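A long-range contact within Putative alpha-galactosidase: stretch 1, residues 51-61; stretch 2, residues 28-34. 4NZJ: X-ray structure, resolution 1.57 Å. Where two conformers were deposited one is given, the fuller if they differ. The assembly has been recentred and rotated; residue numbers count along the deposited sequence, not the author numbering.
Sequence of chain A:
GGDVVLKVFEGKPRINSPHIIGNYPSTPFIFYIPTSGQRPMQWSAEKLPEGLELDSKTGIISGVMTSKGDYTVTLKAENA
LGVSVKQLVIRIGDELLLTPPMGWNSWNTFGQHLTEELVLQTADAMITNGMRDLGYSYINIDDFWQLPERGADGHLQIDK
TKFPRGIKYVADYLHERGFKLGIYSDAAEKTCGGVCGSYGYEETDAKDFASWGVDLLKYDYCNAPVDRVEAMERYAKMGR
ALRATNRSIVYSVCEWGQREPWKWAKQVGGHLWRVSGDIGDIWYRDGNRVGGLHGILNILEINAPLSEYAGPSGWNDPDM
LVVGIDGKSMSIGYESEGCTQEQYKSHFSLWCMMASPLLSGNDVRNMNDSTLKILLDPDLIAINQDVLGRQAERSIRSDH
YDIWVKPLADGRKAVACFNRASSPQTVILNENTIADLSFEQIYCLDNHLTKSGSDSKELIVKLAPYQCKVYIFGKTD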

# COMPACT_ATOMS: atom_id res chain seq x y z
N GLY A 51 7.38 8.09 -25.46
CA GLY A 51 6.30 7.18 -25.12
C GLY A 51 5.39 7.76 -24.05
O GLY A 51 4.22 7.39 -23.97
N LEU A 52 5.94 8.66 -23.24
CA LEU A 52 5.20 9.28 -22.15
C LEU A 52 5.04 10.77 -22.37
O LEU A 52 5.85 11.40 -23.05
CB LEU A 52 5.90 9.04 -20.81
CG LEU A 52 6.11 7.58 -20.40
CD1 LEU A 52 6.81 7.50 -19.05
CD2 LEU A 52 4.78 6.84 -20.36
N GLU A 53 3.98 11.31 -21.78
CA GLU A 53 3.73 12.74 -21.79
C GLU A 53 3.18 13.16 -20.43
O GLU A 53 2.49 12.38 -19.78
CB GLU A 53 2.73 13.11 -22.88
CG GLU A 53 2.63 14.59 -23.15
CD GLU A 53 1.71 14.91 -24.30
OE1 GLU A 53 0.52 14.53 -24.23
OE2 GLU A 53 2.17 15.54 -25.27
N LEU A 54 3.51 14.38 -20.03
CA LEU A 54 3.04 14.96 -18.78
C LEU A 54 2.05 16.07 -19.07
O LEU A 54 2.34 17.00 -19.82
CB LEU A 54 4.22 15.50 -17.97
CG LEU A 54 3.91 16.35 -16.73
CD1 LEU A 54 3.07 15.58 -15.72
CD2 LEU A 54 5.22 16.82 -16.10
N ASP A 55 0.86 15.96 -18.48
CA ASP A 55 -0.13 17.01 -18.50
C ASP A 55 0.23 18.02 -17.40
O ASP A 55 0.12 17.71 -16.21
CB ASP A 55 -1.51 16.40 -18.28
CG ASP A 55 -2.64 17.40 -18.45
OD1 ASP A 55 -2.47 18.60 -18.14
OD2 ASP A 55 -3.73 16.96 -18.88
N SER A 56 0.65 19.22 -17.81
CA SER A 56 1.12 20.25 -16.87
C SER A 56 0.03 20.74 -15.92
O SER A 56 0.34 21.22 -14.83
CB SER A 56 1.72 21.44 -17.63
OG SER A 56 3.04 21.16 -18.06
N LYS A 57 -1.23 20.62 -16.33
CA LYS A 57 -2.36 21.08 -15.52
C LYS A 57 -2.84 20.05 -14.49
O LYS A 57 -3.35 20.42 -13.44
CB LYS A 57 -3.55 21.46 -16.41
N THR A 58 -2.70 18.77 -14.80
CA THR A 58 -3.25 17.72 -13.94
C THR A 58 -2.20 16.94 -13.15
O THR A 58 -2.54 16.21 -12.22
CB THR A 58 -4.07 16.70 -14.74
OG1 THR A 58 -3.20 15.95 -15.59
CG2 THR A 58 -5.14 17.40 -15.58
N GLY A 59 -0.93 17.06 -13.54
CA GLY A 59 0.15 16.34 -12.88
C GLY A 59 0.24 14.86 -13.22
O GLY A 59 0.92 14.11 -12.53
N ILE A 60 -0.43 14.44 -14.30
CA ILE A 60 -0.45 13.03 -14.69
C ILE A 60 0.50 12.74 -15.84
O ILE A 60 0.43 13.38 -16.89
CB ILE A 60 -1.87 12.57 -15.07
CG1 ILE A 60 -2.82 12.73 -13.88
CG2 ILE A 60 -1.85 11.13 -15.57
CD1 ILE A 60 -4.28 12.53 -14.21
N ILE A 61 1.40 11.79 -15.62
CA ILE A 61 2.25 11.23 -16.66
C ILE A 61 1.53 10.03 -17.25
O ILE A 61 1.12 9.13 -16.51
CB ILE A 61 3.59 10.75 -16.09
CG1 ILE A 61 4.35 11.90 -15.44
CG2 ILE A 61 4.43 10.08 -17.18
CD1 ILE A 61 5.58 11.46 -14.66
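Stretch 2 (28-34) PFIFYIP

Stretch 2 is an extended strand through Tyr32, and Ile33 and Pro34 follow as loop. It runs antiparallel to Ile60 and Ile61 of stretch 1. Ile60 pairs with Tyr32 (CA to CA 4.2 Å) and Ile61 with Phe31 (CA to CA 5.1 Å).

Three backbone hydrogen bonds hold the register. Phe31 N donates to Ile61 O at 2.8 Å, and Ile61 N donates to Phe31 O at 2.8 Å. Ile33 N donates to Gly59 O at 2.9 Å, which carries the pairing past the strand into the turn. CA-H...O contacts fill the gaps between them, such as Ile30 CA to Ile61 O at 3.3 Å.

Ile61 and Phe31 point to one face of the sheet. Ile61 CG2 lies 3.7 Å from Phe29 CE1, and Ile61 CD1 meets the edge of the Phe31 ring, 4.2 Å from Phe31 CD2. Leu52 CD1 sits over a face of the Phe29 ring, 4.1 Å from its centroid. Leu54 CD1 reaches Ile33 CD1 at 3.9 Å.

Ile60 and Tyr32 point to the other face. Ile60 CG1 is 4.0 Å from Tyr32 CD1, and Ile60 CG2 is 4.0 Å from Ile30 CG2.

At the turn, Thr58 O approaches the Tyr32 ring edge, 3.2 Å from Tyr32 CE1. Gly59 has positive phi, and a CB there would crowd Tyr32 CE1.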

# COMPACT_ATOMS: atom_id res chain seq x y z
N PRO A 28 -0.08 0.18 -20.91
CA PRO A 28 -0.38 1.55 -20.49
C PRO A 28 0.30 1.93 -19.19
O PRO A 28 0.40 1.12 -18.26
CB PRO A 28 -1.90 1.54 -20.35
CG PRO A 28 -2.36 0.49 -21.31
CD PRO A 28 -1.31 -0.58 -21.20
N PHE A 29 0.76 3.18 -19.14
CA PHE A 29 1.47 3.74 -18.01
C PHE A 29 0.68 4.95 -17.54
O PHE A 29 0.33 5.81 -18.35
CB PHE A 29 2.87 4.17 -18.45
CG PHE A 29 3.72 4.76 -17.36
CD1 PHE A 29 3.52 6.07 -16.94
CD2 PHE A 29 4.74 4.02 -16.78
CE1 PHE A 29 4.31 6.63 -15.94
CE2 PHE A 29 5.53 4.58 -15.79
CZ PHE A 29 5.31 5.88 -15.37
N ILE A 30 0.38 5.01 -16.24
CA ILE A 30 -0.23 6.20 -15.64
C ILE A 30 0.39 6.48 -14.28
O ILE A 30 0.48 5.59 -13.44
CB ILE A 30 -1.76 6.05 -15.47
CG1 ILE A 30 -2.42 5.87 -16.85
CG2 ILE A 30 -2.35 7.27 -14.76
CD1 ILE A 30 -3.93 5.85 -16.84
N PHE A 31 0.83 7.71 -14.07
CA PHE A 31 1.35 8.11 -12.77
C PHE A 31 1.00 9.56 -12.48
O PHE A 31 1.46 10.47 -13.16
CB PHE A 31 2.87 7.95 -12.71
CG PHE A 31 3.46 8.28 -11.37
CD1 PHE A 31 3.22 7.45 -10.28
CD2 PHE A 31 4.25 9.41 -11.20
CE1 PHE A 31 3.76 7.75 -9.04
CE2 PHE A 31 4.79 9.71 -9.96
CZ PHE A 31 4.55 8.88 -8.88
N TYR A 32 0.17 9.76 -11.46
CA TYR A 32 -0.07 11.09 -10.93
C TYR A 32 1.07 11.42 -9.97
O TYR A 32 1.40 10.62 -9.10
CB TYR A 32 -1.41 11.17 -10.20
CG TYR A 32 -1.61 12.46 -9.44
CD1 TYR A 32 -1.97 13.64 -10.10
CD2 TYR A 32 -1.41 12.53 -8.07
CE1 TYR A 32 -2.15 14.83 -9.41
CE2 TYR A 32 -1.59 13.71 -7.37
CZ TYR A 32 -1.96 14.86 -8.05
OH TYR A 32 -2.13 16.05 -7.38
N ILE A 33 1.65 12.60 -10.14
CA ILE A 33 2.77 13.03 -9.31
C ILE A 33 2.22 13.54 -7.98
O ILE A 33 1.65 14.63 -7.93
CB ILE A 33 3.60 14.13 -9.99
CG1 ILE A 33 4.13 13.63 -11.35
CG2 ILE A 33 4.74 14.57 -9.08
CD1 ILE A 33 4.57 14.75 -12.27
N PRO A 34 2.37 12.76 -6.89
CA PRO A 34 1.75 13.18 -5.64
C PRO A 34 2.46 14.41 -5.10
O PRO A 34 3.67 14.37 -4.86
CB PRO A 34 1.94 11.97 -4.71
CG PRO A 34 2.42 10.85 -5.58
CD PRO A 34 3.16 11.54 -6.68